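Local coordinates for ABC transporter, ATP binding protein (Sulfolobus solfataricus, PDB 1OXX) that hydrolyses ATP to drive glucose uptake, serving as the energy-coupling subunit of an archaeal ABC transporter, at residues V213-K218 and A238-E243; K11-K14 and V19-D22; V149-A154 and S160-D165; I4-V9 and T45-I50; F105-M110 and R118-E123. The protein carries 1 engineered substitution. All coordinates share one frame; numbering follows the deposited sequence. Where two conformers were deposited one is given.

The five contacts show how an ABC-ATPase is assembled from a sheet core, a helical part and a connection onward. Contacts 4 and 2 come first along the chain, with contact 2 falling inside the sequence spanned by contact 4; both use strand 4-13, and their centres are about 12 Å apart. Contacts 5 and 3 follow, with centres about 14 Å apart, joined where Arg153 packs on Pro106. Contact 1 comes last, about 39 Å from contact 5 centre to centre. Contacts 1 and 3 reach the same mixed sheet, while Thr45 of contact 4 hydrogen-bonds Asp165 of contact 3, so the nucleotide-binding helix 41-52 is tied to both sheets of the core.

Contact 1. Residues V213-K218 and A238-E243; sequences VLVKGK and ASLIGE
The last turn of helix 235-241 stands over the end of strand 210-215, with the CA atoms of Val213 and Leu240 8.2 Å apart. The strand belongs to the mixed sheet of the P-loop NTPase core, where it runs parallel to strand 33-37 before a tight hairpin returns the chain as strand 218-223. That hairpin is a type I' turn from Val215 to Lys218, closed by paired backbone bonds: Val215 N gives to Lys218 O at 2.8 Å and Lys218 N gives to Val215 O at 2.9 Å.

Two valines separated by Leu214 present the same strand face to the helix. Leu240 answers with a single branch: its CD1, extended away from CA (chi2 162°), is the atom that touches both. The side chains meet at a slant, methyl against methyl. Leu240 also rests on Pro39, and its side chain comes to about 7 Å from that of Lys44 in the inferred ATP site, which places this packing beside the P-loop.

Beyond Leu240 the helix is nearly spent, and Gly242 is the first residue to leave helical geometry. Arg277 NH1, in the C-terminal part of the chain, donates hydrogen bonds to the backbone carbonyls of Ala238 and Glu243, so the helix end is tied to what follows the ATPase core. The valines use unlike branches: Val213 brings CG1, which points away from its own backbone N, to 3.8 Å from Leu240 CD1, whereas Val215 brings CG2, which lies beside its backbone N, to 4.0 Å from the same Leu240 CD1.

Contact 2. Residues K11-K14 and V19-D22; sequences KVFK and VALD
Lys11 and Leu21 pair across an antiparallel hairpin interrupted by a classic beta bulge, in which Ala20 and Leu21 together face Lys11. The carbonyl of Lys11 is therefore gripped twice: Leu21 N lies in its plane on a lone pair at 3.2 Å from Lys11 O, while Ala20 N, 2.8 Å from Lys11 O, arrives nearly along the C=O axis. Lys11 N returns a bond to Leu21 O.

Past the bulge, Val12 and Val19 form a non-hydrogen-bonded pair. Each offers the methyl that stands opposite its own carbonyl carbon, and the side chains slant across each other, Val12 CG1 4.1 Å from Val19 CG2. On the other face the lysine chain leaves CB directed away from its backbone N (chi1 -179°), then bends at chi2 (62°); its ammonium leads off to a salt bridge with Asp55, and the stem lies against Thr46 of helix 41-52.

Phe13 occupies a position matching the aromatic A-loop residue of ABC-ATPases, which in relatives commonly stacks on adenine. Its CG sits beside the backbone N (chi1 -67°), turning the ring back toward the bulge, where the methyl of Ala20 meets the ring edge, CB 3.8 Å from Phe13 CE1.

Contact 3. Residues V149-A154 and S160-D165; sequences VALARA and SLLLLD
Leu151, Ala154 and Leu162 meet through methyl groups alone, and the flat groups of the two segments all point elsewhere. The guanidinium of Arg153 makes a cation-pi contact with Trp91, while its NH2 and NH1 are hydrogen-bonded to the backbone carbonyls of Trp91 and Ala92. The carboxylate of Asp165 hydrogen-bonds through OD2 to Thr45 on the P-loop helix. Neither group takes part in the helix-strand interface.

That interface packs helix 143-155, which starts within the ABC signature sequence, against strand 161-165, the Walker B strand that leads to Glu166 at the inferred ATP site. The segments approach most closely at Ala154 and Leu162, whose CA atoms are 7.7 Å apart. Leu162 carries the strand side by itself, and its fork is shared between two helix residues. With chi1 at -178° the branch point is carried out from the strand, and chi2 of 59° sends CD2 on in the extended direction while CD1 folds beside CA. The folded methyl takes the alanine, Leu162 CD1 lying 4.2 Å from Ala154 CB. The extended one reaches one turn back along the helix, where Leu162 CD2 is 4.3 Å from Leu151 CD1. Leu151 also touches Val87 on strand 84-88, so the helix spans two neighbouring strands of the mixed sheet.

All three touching residues are buried. Because the packing is wholly apolar and made at ordinary van der Waals distances, it depends on shape and exclusion of water and imposes no directional bond, whereas the directed polar links of Arg153 and Asp165 are made on other sides of the helix and strand.

Contact 4. Residues I4-V9 and T45-I50; sequences IIVKNV and TTFMRI
Phe47 turns its ring edge to Val6, with CE1 4.2 Å from Val6 CG1 and the methyl lying near the ring plane. The ring gets there because CG is swung away from the backbone N (chi1 -179°), which carries it out from the helix toward the strand. Val6 replies with the methyl directed away from its own backbone N, and the two side chains pass at a slant.

One helical turn farther on, Ile50 makes the second touch: its chain is extended (chi2 173°), and Ile50 CD1 ends 4.4 Å from Val9 CG1. Residues three apart in a regular strand would face opposite ways, yet Val6 and Val9 both point at the helix. A G1 beta bulge accounts for this. Asn8 and Val9 together face Val24 on the neighbouring strand, and Asn8 adopts positive phi (46°), so the chain turns a corner and Val9 is brought round to the helix side.

The four touching residues are buried and apolar. Helix 41-52, which begins in the P-loop and holds Thr45 and Thr46 of the inferred ATP site, thus lies on the antiparallel sheet of strands 4-13 and 18-28, where Phe47 also touches Ile26. Toward the mixed sheet, Phe47 and Met48 reach Leu195 on strand 193-198; the helix is sandwiched between the two sheets, with Pro57 packing on both Val9 and Ile50.

Contact 5. Residues F105-M110 and R118-E123; sequences FPLTNM and RKRVEE
Leu107 points its CD1 at Arg120 and Val121, packing the short 3-10 segment after helix 99-104 onto helix 114-127 within the helical part of the ATPase domain. Along the helix, Arg118 comes first and is turned away from the leucine; its NH1 bonds to Glu122 OE1 at 2.9 Å, a salt bridge between residues four apart, spanning one helical turn, and its NH2 has a second acidic partner in Glu115.

Arg120 is the first to touch. Its CG, set away from the backbone N (chi1 179°), lies 4.1 Å from Leu107 CD1, and the two side chains cross at about a right angle. A bend at chi2 (58°) then carries the guanidinium away from the leucine, where NE reaches the carbonyl of Val156. Val121 follows with CG2 at 4.2 Å from the same Leu107 CD1, and also leans on Phe100 and Ile103 of helix 99-104. Glu122 closes the bond from Arg118 and gives its other oxygen to His131. Glu123 ends the run: Arg120 NH1 meets Glu123 OE1 at 2.9 Å, in the guanidinium plane but well above that of the carboxylate.

Arg120 thus serves in two ways. Its aliphatic stem makes an apolar contact with a buried leucine, while its charged end is held by a carboxylate and a backbone carbonyl, which probably fixes the stem against Leu107.

Contact 1. Residues V213-K218 and A238-E243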
# COMPACT_ATOMS: atom_id res chain seq x y z
N VAL A 213 -8.41 -2.75 -2.06
CA VAL A 213 -8.51 -1.62 -1.16
C VAL A 213 -9.60 -1.88 -0.13
O VAL A 213 -10.76 -2.15 -0.48
CB VAL A 213 -8.82 -0.35 -1.93
CG1 VAL A 213 -8.85 0.83 -0.99
CG2 VAL A 213 -7.79 -0.15 -3.02
N LEU A 214 -9.22 -1.76 1.13
CA LEU A 214 -10.12 -2.00 2.26
C LEU A 214 -10.59 -0.69 2.88
O LEU A 214 -9.77 0.12 3.32
CB LEU A 214 -9.38 -2.79 3.35
CG LEU A 214 -9.59 -4.31 3.39
CD1 LEU A 214 -10.15 -4.84 2.09
CD2 LEU A 214 -8.32 -5.05 3.79
N VAL A 215 -11.91 -0.49 2.93
CA VAL A 215 -12.49 0.69 3.57
C VAL A 215 -13.59 0.21 4.52
O VAL A 215 -14.49 -0.50 4.11
CB VAL A 215 -13.08 1.68 2.56
CG1 VAL A 215 -13.73 2.87 3.26
CG2 VAL A 215 -12.01 2.16 1.57
N LYS A 216 -13.49 0.61 5.78
CA LYS A 216 -14.45 0.21 6.80
C LYS A 216 -14.66 -1.30 6.85
O LYS A 216 -15.77 -1.78 7.04
CB LYS A 216 -15.78 0.93 6.58
N GLY A 217 -13.59 -2.06 6.63
CA GLY A 217 -13.63 -3.52 6.71
C GLY A 217 -14.10 -4.20 5.43
O GLY A 217 -14.17 -5.43 5.35
N LYS A 218 -14.40 -3.40 4.42
CA LYS A 218 -14.93 -3.92 3.18
C LYS A 218 -13.96 -3.72 2.03
O LYS A 218 -13.29 -2.69 1.92
CB LYS A 218 -16.26 -3.23 2.84
CG LYS A 218 -17.39 -3.50 3.81
CD LYS A 218 -18.69 -2.88 3.29
CE LYS A 218 -19.85 -3.11 4.24
NZ LYS A 218 -21.08 -2.44 3.75
N ALA A 238 -9.45 6.89 -4.52
CA ALA A 238 -8.55 7.75 -5.28
C ALA A 238 -7.44 8.30 -4.41
O ALA A 238 -6.29 8.35 -4.84
CB ALA A 238 -9.31 8.89 -5.89
N SER A 239 -7.78 8.72 -3.19
CA SER A 239 -6.81 9.31 -2.28
C SER A 239 -5.93 8.27 -1.58
O SER A 239 -4.81 8.56 -1.20
CB SER A 239 -7.52 10.18 -1.25
OG SER A 239 -8.22 9.41 -0.30
N LEU A 240 -6.44 7.06 -1.40
CA LEU A 240 -5.64 6.02 -0.77
C LEU A 240 -4.48 5.59 -1.67
O LEU A 240 -3.39 5.23 -1.17
CB LEU A 240 -6.52 4.82 -0.39
CG LEU A 240 -7.34 5.04 0.86
CD1 LEU A 240 -8.48 4.03 0.97
CD2 LEU A 240 -6.41 4.98 2.09
N ILE A 241 -4.71 5.60 -2.98
CA ILE A 241 -3.70 5.13 -3.92
C ILE A 241 -2.71 6.21 -4.35
O ILE A 241 -1.70 5.89 -4.96
CB ILE A 241 -4.40 4.46 -5.13
CG1 ILE A 241 -3.40 3.70 -6.02
CG2 ILE A 241 -5.15 5.48 -5.94
CD1 ILE A 241 -2.98 2.36 -5.48
N GLY A 242 -2.99 7.48 -4.02
CA GLY A 242 -2.09 8.57 -4.36
C GLY A 242 -2.67 9.93 -4.04
O GLY A 242 -3.86 10.06 -3.77
N GLU A 243 -1.83 10.96 -4.10
CA GLU A 243 -2.27 12.32 -3.85
C GLU A 243 -3.33 12.74 -4.84
O GLU A 243 -3.25 12.44 -6.04
CB GLU A 243 -1.10 13.30 -3.94
CG GLU A 243 -0.06 13.10 -2.87
CD GLU A 243 0.83 14.31 -2.67
OE1 GLU A 243 1.17 14.95 -3.68
OE2 GLU A 243 1.17 14.61 -1.50

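Contact 2. Residues K11-K14 and V19-D22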
# COMPACT_ATOMS: atom_id res chain seq x y z
N LYS A 11 -14.49 -10.65 10.52
CA LYS A 11 -13.81 -10.68 11.80
C LYS A 11 -14.41 -9.56 12.65
O LYS A 11 -14.45 -8.40 12.23
CB LYS A 11 -12.30 -10.46 11.66
CG LYS A 11 -11.56 -10.51 12.98
CD LYS A 11 -11.70 -11.86 13.64
CE LYS A 11 -10.95 -11.91 14.95
NZ LYS A 11 -11.09 -13.24 15.57
N VAL A 12 -14.91 -9.94 13.82
CA VAL A 12 -15.47 -8.99 14.76
C VAL A 12 -14.68 -9.00 16.06
O VAL A 12 -14.02 -9.99 16.40
CB VAL A 12 -16.96 -9.27 15.06
CG1 VAL A 12 -17.75 -9.38 13.78
CG2 VAL A 12 -17.11 -10.51 15.91
N PHE A 13 -14.73 -7.87 16.75
CA PHE A 13 -14.16 -7.73 18.08
C PHE A 13 -15.25 -7.14 18.98
O PHE A 13 -16.32 -6.77 18.50
CB PHE A 13 -12.94 -6.82 18.05
CG PHE A 13 -11.77 -7.39 17.28
CD1 PHE A 13 -11.42 -6.88 16.05
CD2 PHE A 13 -11.04 -8.44 17.80
CE1 PHE A 13 -10.35 -7.40 15.34
CE2 PHE A 13 -9.96 -8.96 17.09
CZ PHE A 13 -9.62 -8.44 15.87
N LYS A 14 -14.96 -7.04 20.27
CA LYS A 14 -15.88 -6.45 21.24
C LYS A 14 -17.27 -7.11 21.14
O LYS A 14 -18.31 -6.46 21.18
CB LYS A 14 -15.96 -4.94 21.04
CG LYS A 14 -14.63 -4.22 21.35
CD LYS A 14 -14.63 -2.81 20.80
CE LYS A 14 -13.40 -2.04 21.26
NZ LYS A 14 -13.46 -1.77 22.72
N VAL A 19 -16.72 -4.44 13.67
CA VAL A 19 -16.59 -5.35 12.54
C VAL A 19 -15.36 -4.92 11.76
O VAL A 19 -15.39 -3.95 10.99
CB VAL A 19 -17.84 -5.34 11.66
CG1 VAL A 19 -17.64 -6.28 10.48
CG2 VAL A 19 -19.06 -5.75 12.47
N ALA A 20 -14.26 -5.63 11.99
CA ALA A 20 -12.98 -5.27 11.40
C ALA A 20 -12.89 -5.67 9.94
O ALA A 20 -12.25 -4.98 9.13
CB ALA A 20 -11.86 -5.91 12.19
N LEU A 21 -13.48 -6.81 9.61
CA LEU A 21 -13.57 -7.29 8.24
C LEU A 21 -14.98 -7.79 8.00
O LEU A 21 -15.53 -8.54 8.81
CB LEU A 21 -12.57 -8.42 7.98
CG LEU A 21 -11.10 -8.12 8.15
CD1 LEU A 21 -10.32 -9.42 8.10
CD2 LEU A 21 -10.62 -7.15 7.09
N ASP A 22 -15.53 -7.39 6.85
CA ASP A 22 -16.91 -7.69 6.51
C ASP A 22 -17.02 -8.41 5.15
O ASP A 22 -16.91 -7.78 4.10
CB ASP A 22 -17.72 -6.40 6.48
CG ASP A 22 -19.19 -6.64 6.33
OD1 ASP A 22 -19.97 -5.69 6.54
OD2 ASP A 22 -19.66 -7.74 6.01

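Contact 3. Residues V149-A154 and S160-D165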
# COMPACT_ATOMS: atom_id res chain seq x y z
N VAL A 149 18.36 -9.38 7.93
CA VAL A 149 18.29 -10.48 8.89
C VAL A 149 16.83 -10.89 9.10
O VAL A 149 16.53 -12.07 9.17
CB VAL A 149 18.93 -10.09 10.22
CG1 VAL A 149 18.70 -11.15 11.27
CG2 VAL A 149 20.40 -9.85 9.99
N ALA A 150 15.93 -9.92 9.18
CA ALA A 150 14.51 -10.21 9.34
C ALA A 150 13.97 -10.99 8.13
O ALA A 150 13.17 -11.92 8.28
CB ALA A 150 13.71 -8.93 9.56
N LEU A 151 14.40 -10.60 6.93
CA LEU A 151 13.98 -11.32 5.74
C LEU A 151 14.58 -12.73 5.73
O LEU A 151 13.90 -13.68 5.40
CB LEU A 151 14.40 -10.55 4.51
CG LEU A 151 13.89 -11.03 3.16
CD1 LEU A 151 12.38 -11.14 3.14
CD2 LEU A 151 14.40 -10.07 2.09
N ALA A 152 15.83 -12.90 6.14
CA ALA A 152 16.45 -14.22 6.20
C ALA A 152 15.69 -15.11 7.16
O ALA A 152 15.48 -16.30 6.90
CB ALA A 152 17.90 -14.07 6.65
N ARG A 153 15.33 -14.57 8.32
CA ARG A 153 14.53 -15.32 9.29
C ARG A 153 13.22 -15.82 8.66
O ARG A 153 12.80 -16.96 8.87
CB ARG A 153 14.24 -14.46 10.52
CG ARG A 153 13.46 -15.16 11.56
CD ARG A 153 13.19 -14.33 12.79
NE ARG A 153 12.49 -13.10 12.47
CZ ARG A 153 12.25 -12.14 13.35
NH1 ARG A 153 12.68 -12.26 14.60
NH2 ARG A 153 11.62 -11.04 12.97
N ALA A 154 12.57 -14.95 7.89
CA ALA A 154 11.32 -15.30 7.21
C ALA A 154 11.48 -16.36 6.14
O ALA A 154 10.52 -17.08 5.85
CB ALA A 154 10.72 -14.08 6.60
N SER A 160 6.20 -20.96 1.04
CA SER A 160 5.45 -20.84 -0.20
C SER A 160 4.78 -19.48 -0.30
O SER A 160 4.40 -19.07 -1.38
CB SER A 160 4.36 -21.91 -0.24
OG SER A 160 4.91 -23.21 -0.37
N LEU A 161 4.66 -18.79 0.83
CA LEU A 161 3.97 -17.52 0.95
C LEU A 161 4.79 -16.58 1.81
O LEU A 161 5.22 -16.95 2.90
CB LEU A 161 2.61 -17.75 1.60
CG LEU A 161 1.77 -16.53 1.96
CD1 LEU A 161 1.43 -15.70 0.71
CD2 LEU A 161 0.50 -16.97 2.70
N LEU A 162 5.04 -15.38 1.31
CA LEU A 162 5.75 -14.36 2.05
C LEU A 162 4.74 -13.27 2.39
O LEU A 162 4.12 -12.72 1.50
CB LEU A 162 6.88 -13.79 1.22
CG LEU A 162 7.76 -12.73 1.90
CD1 LEU A 162 8.42 -13.29 3.17
CD2 LEU A 162 8.81 -12.22 0.91
N LEU A 163 4.61 -12.97 3.67
CA LEU A 163 3.65 -11.99 4.18
C LEU A 163 4.42 -10.79 4.73
O LEU A 163 5.27 -10.95 5.60
CB LEU A 163 2.83 -12.58 5.31
CG LEU A 163 2.04 -13.84 5.00
CD1 LEU A 163 1.25 -14.37 6.22
CD2 LEU A 163 1.06 -13.56 3.86
N LEU A 164 4.09 -9.60 4.25
CA LEU A 164 4.75 -8.36 4.63
C LEU A 164 3.72 -7.38 5.16
O LEU A 164 2.74 -7.07 4.49
CB LEU A 164 5.45 -7.74 3.42
CG LEU A 164 6.44 -8.62 2.65
CD1 LEU A 164 6.89 -7.90 1.38
CD2 LEU A 164 7.63 -9.02 3.50
N ASP A 165 3.93 -6.92 6.38
CA ASP A 165 3.06 -5.94 7.00
C ASP A 165 3.92 -4.74 7.37
O ASP A 165 4.74 -4.82 8.29
CB ASP A 165 2.41 -6.53 8.25
CG ASP A 165 1.37 -5.61 8.88
OD1 ASP A 165 1.39 -4.39 8.61
OD2 ASP A 165 0.49 -6.05 9.65

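Contact 4. Residues I4-V9 and T45-I50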
# COMPACT_ATOMS: atom_id res chain seq x y z
N ILE A 4 -4.40 -18.81 -2.49
CA ILE A 4 -5.12 -18.46 -1.27
C ILE A 4 -6.55 -18.10 -1.61
O ILE A 4 -6.79 -17.15 -2.39
CB ILE A 4 -4.45 -17.30 -0.55
CG1 ILE A 4 -2.95 -17.55 -0.35
CG2 ILE A 4 -5.14 -17.04 0.79
CD1 ILE A 4 -2.62 -18.77 0.48
N ILE A 5 -7.50 -18.82 -1.04
CA ILE A 5 -8.92 -18.53 -1.22
C ILE A 5 -9.44 -17.98 0.09
O ILE A 5 -9.44 -18.68 1.10
CB ILE A 5 -9.77 -19.77 -1.61
CG1 ILE A 5 -9.39 -20.27 -3.00
CG2 ILE A 5 -11.25 -19.41 -1.57
CD1 ILE A 5 -10.23 -21.45 -3.45
N VAL A 6 -9.87 -16.72 0.05
CA VAL A 6 -10.49 -16.03 1.16
C VAL A 6 -11.98 -16.02 0.84
O VAL A 6 -12.38 -15.36 -0.10
CB VAL A 6 -9.94 -14.60 1.26
CG1 VAL A 6 -10.57 -13.85 2.43
CG2 VAL A 6 -8.44 -14.61 1.39
N LYS A 7 -12.77 -16.78 1.59
CA LYS A 7 -14.20 -16.96 1.31
C LYS A 7 -15.11 -16.40 2.40
O LYS A 7 -15.15 -16.91 3.53
CB LYS A 7 -14.50 -18.45 1.12
CG LYS A 7 -15.89 -18.73 0.60
CD LYS A 7 -16.00 -18.34 -0.85
CE LYS A 7 -17.45 -18.41 -1.34
NZ LYS A 7 -17.55 -18.20 -2.82
N ASN A 8 -15.82 -15.31 2.07
CA ASN A 8 -16.71 -14.64 3.00
C ASN A 8 -16.11 -14.41 4.37
O ASN A 8 -16.76 -14.66 5.39
CB ASN A 8 -18.02 -15.42 3.14
CG ASN A 8 -18.74 -15.59 1.83
OD1 ASN A 8 -19.15 -16.70 1.48
ND2 ASN A 8 -18.90 -14.50 1.11
N VAL A 9 -14.88 -13.94 4.41
CA VAL A 9 -14.22 -13.78 5.70
C VAL A 9 -14.62 -12.51 6.43
O VAL A 9 -14.48 -11.40 5.91
CB VAL A 9 -12.74 -13.81 5.53
CG1 VAL A 9 -12.04 -13.26 6.76
CG2 VAL A 9 -12.30 -15.27 5.22
N THR A 45 -3.97 -5.27 9.34
CA THR A 45 -3.17 -6.19 10.12
C THR A 45 -4.03 -7.36 10.56
O THR A 45 -3.54 -8.50 10.62
CB THR A 45 -2.54 -5.46 11.33
OG1 THR A 45 -1.46 -4.64 10.86
CG2 THR A 45 -1.91 -6.44 12.32
N THR A 46 -5.30 -7.10 10.86
CA THR A 46 -6.21 -8.19 11.20
C THR A 46 -6.27 -9.17 10.03
O THR A 46 -6.16 -10.38 10.21
CB THR A 46 -7.58 -7.66 11.54
OG1 THR A 46 -7.50 -6.92 12.77
CG2 THR A 46 -8.58 -8.80 11.83
N PHE A 47 -6.46 -8.65 8.83
CA PHE A 47 -6.46 -9.50 7.64
C PHE A 47 -5.17 -10.30 7.55
O PHE A 47 -5.17 -11.50 7.34
CB PHE A 47 -6.63 -8.66 6.37
CG PHE A 47 -6.68 -9.46 5.10
CD1 PHE A 47 -7.82 -10.15 4.74
CD2 PHE A 47 -5.58 -9.52 4.26
CE1 PHE A 47 -7.86 -10.89 3.56
CE2 PHE A 47 -5.63 -10.25 3.09
CZ PHE A 47 -6.76 -10.94 2.74
N MET A 48 -4.05 -9.62 7.74
CA MET A 48 -2.78 -10.30 7.61
C MET A 48 -2.61 -11.39 8.66
O MET A 48 -2.05 -12.47 8.39
CB MET A 48 -1.64 -9.28 7.73
CG MET A 48 -0.28 -9.94 7.52
SD MET A 48 0.86 -9.14 6.39
CE MET A 48 0.31 -9.81 4.86
N ARG A 49 -3.06 -11.11 9.88
CA ARG A 49 -2.96 -12.08 10.96
C ARG A 49 -3.82 -13.31 10.66
O ARG A 49 -3.45 -14.43 11.02
CB ARG A 49 -3.37 -11.44 12.29
CG ARG A 49 -2.31 -10.53 12.86
CD ARG A 49 -2.72 -9.77 14.10
NE ARG A 49 -2.88 -10.60 15.28
CZ ARG A 49 -1.87 -11.02 16.03
NH1 ARG A 49 -0.63 -10.67 15.73
NH2 ARG A 49 -2.10 -11.76 17.11
N ILE A 50 -4.95 -13.11 9.99
CA ILE A 50 -5.78 -14.24 9.60
C ILE A 50 -5.08 -15.06 8.53
O ILE A 50 -5.09 -16.30 8.57
CB ILE A 50 -7.17 -13.75 9.16
CG1 ILE A 50 -7.96 -13.35 10.40
CG2 ILE A 50 -7.91 -14.83 8.40
CD1 ILE A 50 -9.30 -12.70 10.12

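Contact 5. Residues F105-M110 and R118-E123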
# COMPACT_ATOMS: atom_id res chain seq x y z
N PHE A 105 16.61 -19.51 14.63
CA PHE A 105 15.53 -19.76 15.57
C PHE A 105 14.36 -20.58 15.00
O PHE A 105 13.92 -21.53 15.65
CB PHE A 105 15.02 -18.44 16.15
CG PHE A 105 14.10 -18.61 17.32
CD1 PHE A 105 14.61 -18.99 18.55
CD2 PHE A 105 12.75 -18.42 17.18
CE1 PHE A 105 13.76 -19.16 19.64
CE2 PHE A 105 11.90 -18.59 18.26
CZ PHE A 105 12.41 -18.96 19.49
N PRO A 106 13.86 -20.25 13.82
CA PRO A 106 12.72 -21.01 13.28
C PRO A 106 13.04 -22.47 13.00
O PRO A 106 12.11 -23.26 12.82
CB PRO A 106 12.40 -20.27 11.97
CG PRO A 106 12.95 -18.88 12.17
CD PRO A 106 14.23 -19.12 12.95
N LEU A 107 14.32 -22.82 12.95
CA LEU A 107 14.71 -24.19 12.63
C LEU A 107 14.86 -25.10 13.85
O LEU A 107 15.15 -26.28 13.71
CB LEU A 107 16.05 -24.18 11.90
CG LEU A 107 16.12 -23.38 10.59
CD1 LEU A 107 17.49 -23.52 9.94
CD2 LEU A 107 15.04 -23.85 9.65
N THR A 108 14.65 -24.53 15.03
CA THR A 108 14.87 -25.23 16.30
C THR A 108 14.24 -26.61 16.37
O THR A 108 14.88 -27.57 16.82
CB THR A 108 14.35 -24.37 17.45
OG1 THR A 108 15.05 -23.13 17.48
CG2 THR A 108 14.66 -25.02 18.79
N ASN A 109 12.99 -26.71 15.94
CA ASN A 109 12.27 -27.97 16.02
C ASN A 109 11.89 -28.55 14.66
O ASN A 109 10.83 -29.16 14.49
CB ASN A 109 11.04 -27.81 16.90
CG ASN A 109 11.38 -27.34 18.31
OD1 ASN A 109 12.14 -27.99 19.03
ND2 ASN A 109 10.82 -26.20 18.70
N MET A 110 12.78 -28.37 13.68
CA MET A 110 12.56 -28.85 12.33
C MET A 110 13.34 -30.13 12.02
O MET A 110 13.57 -30.47 10.87
CB MET A 110 12.88 -27.75 11.33
CG MET A 110 11.99 -26.53 11.50
SD MET A 110 10.22 -26.93 11.36
CE MET A 110 10.22 -27.46 9.73
N ARG A 118 23.33 -24.95 10.39
CA ARG A 118 24.40 -23.99 10.08
C ARG A 118 24.48 -23.76 8.59
O ARG A 118 24.54 -22.62 8.12
CB ARG A 118 25.74 -24.50 10.59
CG ARG A 118 26.86 -23.50 10.32
CD ARG A 118 28.24 -24.03 10.57
NE ARG A 118 28.51 -25.19 9.73
CZ ARG A 118 28.72 -25.15 8.42
NH1 ARG A 118 28.69 -23.99 7.78
NH2 ARG A 118 28.95 -26.27 7.75
N LYS A 119 24.40 -24.85 7.83
CA LYS A 119 24.50 -24.74 6.39
C LYS A 119 23.34 -23.93 5.82
O LYS A 119 23.52 -23.08 4.94
CB LYS A 119 24.60 -26.14 5.77
CG LYS A 119 25.95 -26.80 6.05
CD LYS A 119 26.06 -28.19 5.46
CE LYS A 119 27.36 -28.88 5.89
NZ LYS A 119 27.45 -30.24 5.32
N ARG A 120 22.15 -24.14 6.35
CA ARG A 120 20.98 -23.43 5.85
C ARG A 120 21.04 -21.94 6.18
O ARG A 120 20.79 -21.08 5.33
CB ARG A 120 19.69 -24.03 6.39
CG ARG A 120 18.43 -23.32 5.93
CD ARG A 120 18.28 -23.28 4.42
NE ARG A 120 17.07 -22.57 4.04
CZ ARG A 120 16.83 -22.06 2.84
NH1 ARG A 120 17.72 -22.18 1.86
NH2 ARG A 120 15.69 -21.41 2.62
N VAL A 121 21.36 -21.63 7.42
CA VAL A 121 21.48 -20.25 7.83
C VAL A 121 22.56 -19.54 7.01
O VAL A 121 22.35 -18.43 6.52
CB VAL A 121 21.81 -20.14 9.32
CG1 VAL A 121 22.16 -18.69 9.71
CG2 VAL A 121 20.63 -20.68 10.14
N GLU A 122 23.71 -20.17 6.85
CA GLU A 122 24.79 -19.55 6.07
C GLU A 122 24.41 -19.34 4.62
O GLU A 122 24.78 -18.32 4.03
CB GLU A 122 26.09 -20.33 6.19
CG GLU A 122 26.73 -20.13 7.56
CD GLU A 122 28.16 -20.62 7.62
OE1 GLU A 122 28.52 -21.21 8.65
OE2 GLU A 122 28.91 -20.39 6.63
N GLU A 123 23.67 -20.29 4.05
CA GLU A 123 23.27 -20.21 2.65
C GLU A 123 22.35 -19.01 2.44
O GLU A 123 22.54 -18.19 1.51
CB GLU A 123 22.57 -21.53 2.26
CG GLU A 123 21.83 -21.55 0.95
CD GLU A 123 21.15 -22.89 0.72
OE1 GLU A 123 20.41 -23.36 1.62
OE2 GLU A 123 21.36 -23.49 -0.36